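PDB 6XI3: large adhesion protein (Lap) involved in biofilm formation from Marinobacter hydrocarbonoclasticus, which helps the bacterium form biofilms, its calcium-binding tandem Ig-like beta-sandwich repeats probably forming a stiff extender that carries the adhesive end toward its target. Local coordinates for residues Q333-L337 and L376-S382; L384-T390 and N408-T414. All blocks are in the same frame, centred on the assembly; numbering follows the deposited sequence.

Interaction 1 (Q333-L337 and L376-S382); sequences QTVDL and LTGVDIS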
# COMPACT_ATOMS: atom_id res chain seq x y z
N GLN A 333 -42.73 47.14 44.67
CA GLN A 333 -43.07 46.96 43.23
C GLN A 333 -41.95 46.16 42.55
O GLN A 333 -41.39 46.62 41.55
CB GLN A 333 -43.39 48.29 42.56
CG GLN A 333 -44.59 48.92 43.24
CD GLN A 333 -44.97 50.27 42.69
OE1 GLN A 333 -45.16 50.45 41.50
NE2 GLN A 333 -45.12 51.23 43.58
N THR A 334 -41.70 44.97 43.06
CA THR A 334 -40.66 44.06 42.51
C THR A 334 -41.21 42.64 42.44
O THR A 334 -42.24 42.39 43.05
CB THR A 334 -39.37 44.09 43.33
OG1 THR A 334 -39.64 43.69 44.67
CG2 THR A 334 -38.70 45.44 43.27
N VAL A 335 -40.53 41.78 41.66
CA VAL A 335 -40.84 40.34 41.59
C VAL A 335 -39.53 39.55 41.74
O VAL A 335 -38.46 40.08 41.41
CB VAL A 335 -41.61 39.95 40.32
CG1 VAL A 335 -42.94 40.67 40.25
CG2 VAL A 335 -40.81 40.17 39.05
N ASP A 336 -39.63 38.37 42.33
CA ASP A 336 -38.54 37.38 42.33
C ASP A 336 -39.03 36.24 41.44
O ASP A 336 -40.19 35.82 41.65
CB ASP A 336 -38.16 36.92 43.74
CG ASP A 336 -37.72 38.03 44.70
OD1 ASP A 336 -37.37 39.13 44.25
OD2 ASP A 336 -37.71 37.76 45.89
N LEU A 337 -38.19 35.80 40.50
CA LEU A 337 -38.47 34.74 39.51
C LEU A 337 -37.39 33.68 39.68
O LEU A 337 -36.31 34.03 40.08
CB LEU A 337 -38.37 35.31 38.09
CG LEU A 337 -39.24 36.52 37.79
CD1 LEU A 337 -38.93 37.05 36.42
CD2 LEU A 337 -40.72 36.17 37.90
N LEU A 376 -33.99 35.54 39.07
CA LEU A 376 -33.91 37.01 39.07
C LEU A 376 -34.61 37.48 40.34
O LEU A 376 -35.71 37.00 40.61
CB LEU A 376 -34.55 37.61 37.80
CG LEU A 376 -34.02 37.07 36.47
CD1 LEU A 376 -34.81 35.84 36.03
CD2 LEU A 376 -34.08 38.11 35.39
N THR A 377 -34.00 38.38 41.08
CA THR A 377 -34.53 38.84 42.36
C THR A 377 -34.59 40.36 42.30
O THR A 377 -33.75 40.99 41.65
CB THR A 377 -33.71 38.20 43.49
OG1 THR A 377 -32.38 38.63 43.29
CG2 THR A 377 -33.71 36.69 43.47
N GLY A 378 -35.64 40.94 42.89
CA GLY A 378 -35.79 42.40 42.96
C GLY A 378 -36.00 43.04 41.60
O GLY A 378 -35.60 44.19 41.45
N VAL A 379 -36.67 42.37 40.66
CA VAL A 379 -36.93 42.94 39.31
C VAL A 379 -37.98 44.07 39.46
O VAL A 379 -39.07 43.83 40.03
CB VAL A 379 -37.38 41.86 38.32
CG1 VAL A 379 -37.80 42.45 36.99
CG2 VAL A 379 -36.31 40.80 38.09
N ASP A 380 -37.66 45.24 38.92
CA ASP A 380 -38.50 46.47 39.03
C ASP A 380 -39.68 46.37 38.09
O ASP A 380 -39.45 46.30 36.88
CB ASP A 380 -37.69 47.69 38.66
CG ASP A 380 -38.42 48.99 38.93
OD1 ASP A 380 -39.60 48.96 39.37
OD2 ASP A 380 -37.78 50.00 38.75
N ILE A 381 -40.89 46.34 38.63
CA ILE A 381 -42.14 46.30 37.81
C ILE A 381 -42.98 47.51 38.16
O ILE A 381 -44.19 47.46 37.90
CB ILE A 381 -42.90 44.98 37.98
CG1 ILE A 381 -43.37 44.74 39.42
CG2 ILE A 381 -42.05 43.82 37.47
CD1 ILE A 381 -44.37 43.61 39.52
N SER A 382 -42.36 48.57 38.70
CA SER A 382 -43.05 49.86 38.99
C SER A 382 -43.66 50.47 37.71
O SER A 382 -44.55 51.31 37.87
CB SER A 382 -42.15 50.84 39.71
OG SER A 382 -41.00 51.15 38.93
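The carboxylate of Asp336 reaches across to the corner at Gly378, where the partner strand bulges. Followed outward, its CB passes 4.0 Å from Leu376 O. CG, turned anti to the carbonyl carbon (chi1 -58°), then comes alongside Thr377 CA. OD1 ends the path by accepting Gly378 N at 2.8 Å, nearly along its own C-O axis and almost straight at the hydrogen (168°). Gly378 and Val379 together face Val335, a G1 beta bulge with positive phi at the glycine, and the register shifts by one residue between the pairs Val335-Val379 and Leu337-Leu376. On both sides of the shift the pairing is antiparallel: Val335 and Val379 exchange two backbone bonds, as do Leu337 and Leu376. These strands, 334-342 and 374-380, belong with strand 320-329 to one sheet of an Ig-like beta-sandwich. Val335, Leu337, Leu376 and Val379 all point from this sheet to its inner face, where Ile354 and Val352 of strand 349-356 in the other sheet pack on them. Within that layer, Val335 CG2 lies 3.9 Å from Val379 CB, and Leu337 CB touches Leu376 CD1 at 4.1 Å. Ile381 crosses Val335 at about a right angle, its CD1 directed at the CG1 methyl. Beyond the strand end, Ile381 N donates to Gln333 O at 3.0 Å, and Gln333 extends its amide until OE1 rests 3.3 Å from Ser382 CA. Asp380 OD1 turns back to accept both Ser382 N, closing an Asx turn, and Ser382 OG (2.6 Å).

Interaction 2 (L384-T390 and N408-T414); sequences LVDGDLT and NGALDAT. With NA (sodium ion), chain H; CA (calcium ion), chain C.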
# COMPACT_ATOMS: atom_id res chain seq x y z
N LEU A 384 -45.39 48.67 35.54
CA LEU A 384 -46.60 47.87 35.22
C LEU A 384 -47.78 48.38 36.05
O LEU A 384 -47.53 49.01 37.09
CB LEU A 384 -46.33 46.39 35.50
CG LEU A 384 -45.13 45.81 34.74
CD1 LEU A 384 -45.04 44.29 34.90
CD2 LEU A 384 -45.21 46.18 33.26
N VAL A 385 -49.00 48.02 35.66
CA VAL A 385 -50.24 48.48 36.36
C VAL A 385 -50.87 47.28 37.07
O VAL A 385 -50.62 46.12 36.67
CB VAL A 385 -51.23 49.16 35.40
CG1 VAL A 385 -50.61 50.37 34.73
CG2 VAL A 385 -51.82 48.20 34.38
N ASP A 386 -51.68 47.57 38.08
CA ASP A 386 -52.37 46.52 38.86
C ASP A 386 -53.19 45.63 37.94
O ASP A 386 -53.69 46.12 36.91
CB ASP A 386 -53.20 47.14 39.98
CG ASP A 386 -52.33 47.63 41.12
OD1 ASP A 386 -51.06 47.56 41.03
OD2 ASP A 386 -52.94 48.03 42.11
N GLY A 387 -53.33 44.37 38.34
CA GLY A 387 -54.08 43.31 37.65
C GLY A 387 -53.15 42.16 37.31
O GLY A 387 -52.08 42.04 37.95
N ASP A 388 -53.53 41.36 36.31
CA ASP A 388 -52.81 40.12 35.93
C ASP A 388 -51.37 40.47 35.54
O ASP A 388 -51.13 41.57 34.98
CB ASP A 388 -53.53 39.35 34.82
CG ASP A 388 -54.77 38.59 35.29
OD1 ASP A 388 -54.92 38.41 36.54
OD2 ASP A 388 -55.57 38.17 34.42
N LEU A 389 -50.46 39.55 35.84
CA LEU A 389 -49.06 39.56 35.37
C LEU A 389 -48.86 38.23 34.66
O LEU A 389 -49.29 37.21 35.22
CB LEU A 389 -48.07 39.66 36.53
CG LEU A 389 -47.99 40.99 37.27
CD1 LEU A 389 -46.81 40.97 38.24
CD2 LEU A 389 -47.86 42.17 36.32
N THR A 390 -48.19 38.26 33.51
CA THR A 390 -47.72 37.06 32.80
C THR A 390 -46.21 37.16 32.65
O THR A 390 -45.74 38.18 32.13
CB THR A 390 -48.39 36.89 31.43
OG1 THR A 390 -49.79 36.93 31.66
CG2 THR A 390 -47.98 35.59 30.77
N ASN A 408 -48.05 32.98 35.92
CA ASN A 408 -49.13 33.98 36.05
C ASN A 408 -49.09 34.44 37.50
O ASN A 408 -48.78 33.63 38.38
CB ASN A 408 -50.50 33.41 35.69
CG ASN A 408 -50.61 32.99 34.24
OD1 ASN A 408 -50.88 31.83 33.97
ND2 ASN A 408 -50.38 33.91 33.32
N GLY A 409 -49.38 35.72 37.70
CA GLY A 409 -49.61 36.26 39.05
C GLY A 409 -50.36 37.55 38.92
O GLY A 409 -51.03 37.76 37.87
N ALA A 410 -50.19 38.41 39.91
CA ALA A 410 -50.98 39.64 40.07
C ALA A 410 -50.09 40.67 40.73
O ALA A 410 -49.20 40.31 41.55
CB ALA A 410 -52.24 39.36 40.85
N LEU A 411 -50.27 41.91 40.31
CA LEU A 411 -49.71 43.10 40.94
C LEU A 411 -50.85 43.86 41.62
O LEU A 411 -51.88 44.10 40.97
CB LEU A 411 -49.08 43.92 39.82
CG LEU A 411 -48.49 45.26 40.21
CD1 LEU A 411 -47.48 45.11 41.34
CD2 LEU A 411 -47.85 45.89 38.98
N ASP A 412 -50.65 44.27 42.86
CA ASP A 412 -51.65 45.04 43.64
C ASP A 412 -50.87 46.07 44.48
O ASP A 412 -50.75 45.91 45.70
CB ASP A 412 -52.56 44.10 44.44
CG ASP A 412 -53.67 44.84 45.18
OD1 ASP A 412 -53.99 45.97 44.77
OD2 ASP A 412 -54.23 44.26 46.13
N ALA A 413 -50.26 47.01 43.78
CA ALA A 413 -49.40 48.07 44.35
C ALA A 413 -50.24 49.28 44.76
O ALA A 413 -49.74 50.00 45.57
CB ALA A 413 -48.35 48.47 43.34
N THR A 414 -51.44 49.49 44.20
CA THR A 414 -52.33 50.66 44.47
C THR A 414 -53.58 50.21 45.27
O THR A 414 -54.19 49.22 44.80
CB THR A 414 -52.75 51.35 43.16
OG1 THR A 414 -51.54 51.67 42.48
CG2 THR A 414 -53.58 52.61 43.36
NA NA H . -51.81 44.26 35.30
CA CA C . -54.96 47.65 43.45
O HOH W 1 -55.80 45.99 42.10
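Asp386, the residue before strand 387-396, and Leu411, the last of strand 402-411, set their side chains at about a right angle, at the open end of a beta hairpin of the Ig-like fold, with the carboxylate OD1 3.5 Å from Leu411 CG. The hairpin is antiparallel, and paired backbone bonds join Gly387 to Leu411 and Leu389 to Gly409. Leu411 CG stands anti to the backbone N (chi1 177°), which brings its CD2 against the bend of residues 384-386, 3.8 Å from Leu384 CB and near Val385 O. Leu389 leans over the same leucine at a slant: its CG comes within 4.0 Å of Leu411 CB, and CD1 and CD2 approach that carbon from the same side at similar range. Both leucines are buried and point to the same face of the sheet. On the other face, Thr390 and Asn408 run side by side and point the same way, with the amide nitrogen next to the threonine's OG1 and CG2. The Asp386 carboxylate is fixed at both oxygens. OD1 accepts Ala413 N from the syn side, well out of the carboxylate plane, whereas OD2 uses its syn lone pair for Thr414 N at 3.0 Å and also binds calcium at 2.5 Å. Asp412 OD1, Thr414 O and a water bind the same ion. At the equivalent site formed by Asp289, Asp315 and Thr317, Asp343 and Asn399 of the following repeat add further ligands; here the chain ends at Thr414. A sodium ion sits where the bend runs into strand 387-396, and there Ser357 adds a further ligand to two backbone carbonyls, Val385 O at 2.6 Å and Asp388 O at 2.8 Å.

Both contacts lie near the C-terminal end of the last repeat, their centres 12 Å apart, one on each sheet of the sandwich. They follow in series along the chain: interaction 1 ends at Ser382, and residues 384-390 of interaction 2 begin after one intervening residue, as strand 374-380 gives way to strand 387-396. They meet inside the sandwich, where Ile381 CD1 touches Leu389 CD1 at 3.8 Å and Leu411 CD1 at 3.9 Å, and also where Gln333 CG packs on Ala413 CB. The calcium ligands lie at the end of the domain, a residue or more away from the buried Leu411 that packs into its core, consistent with calcium stiffening the joints between successive repeats.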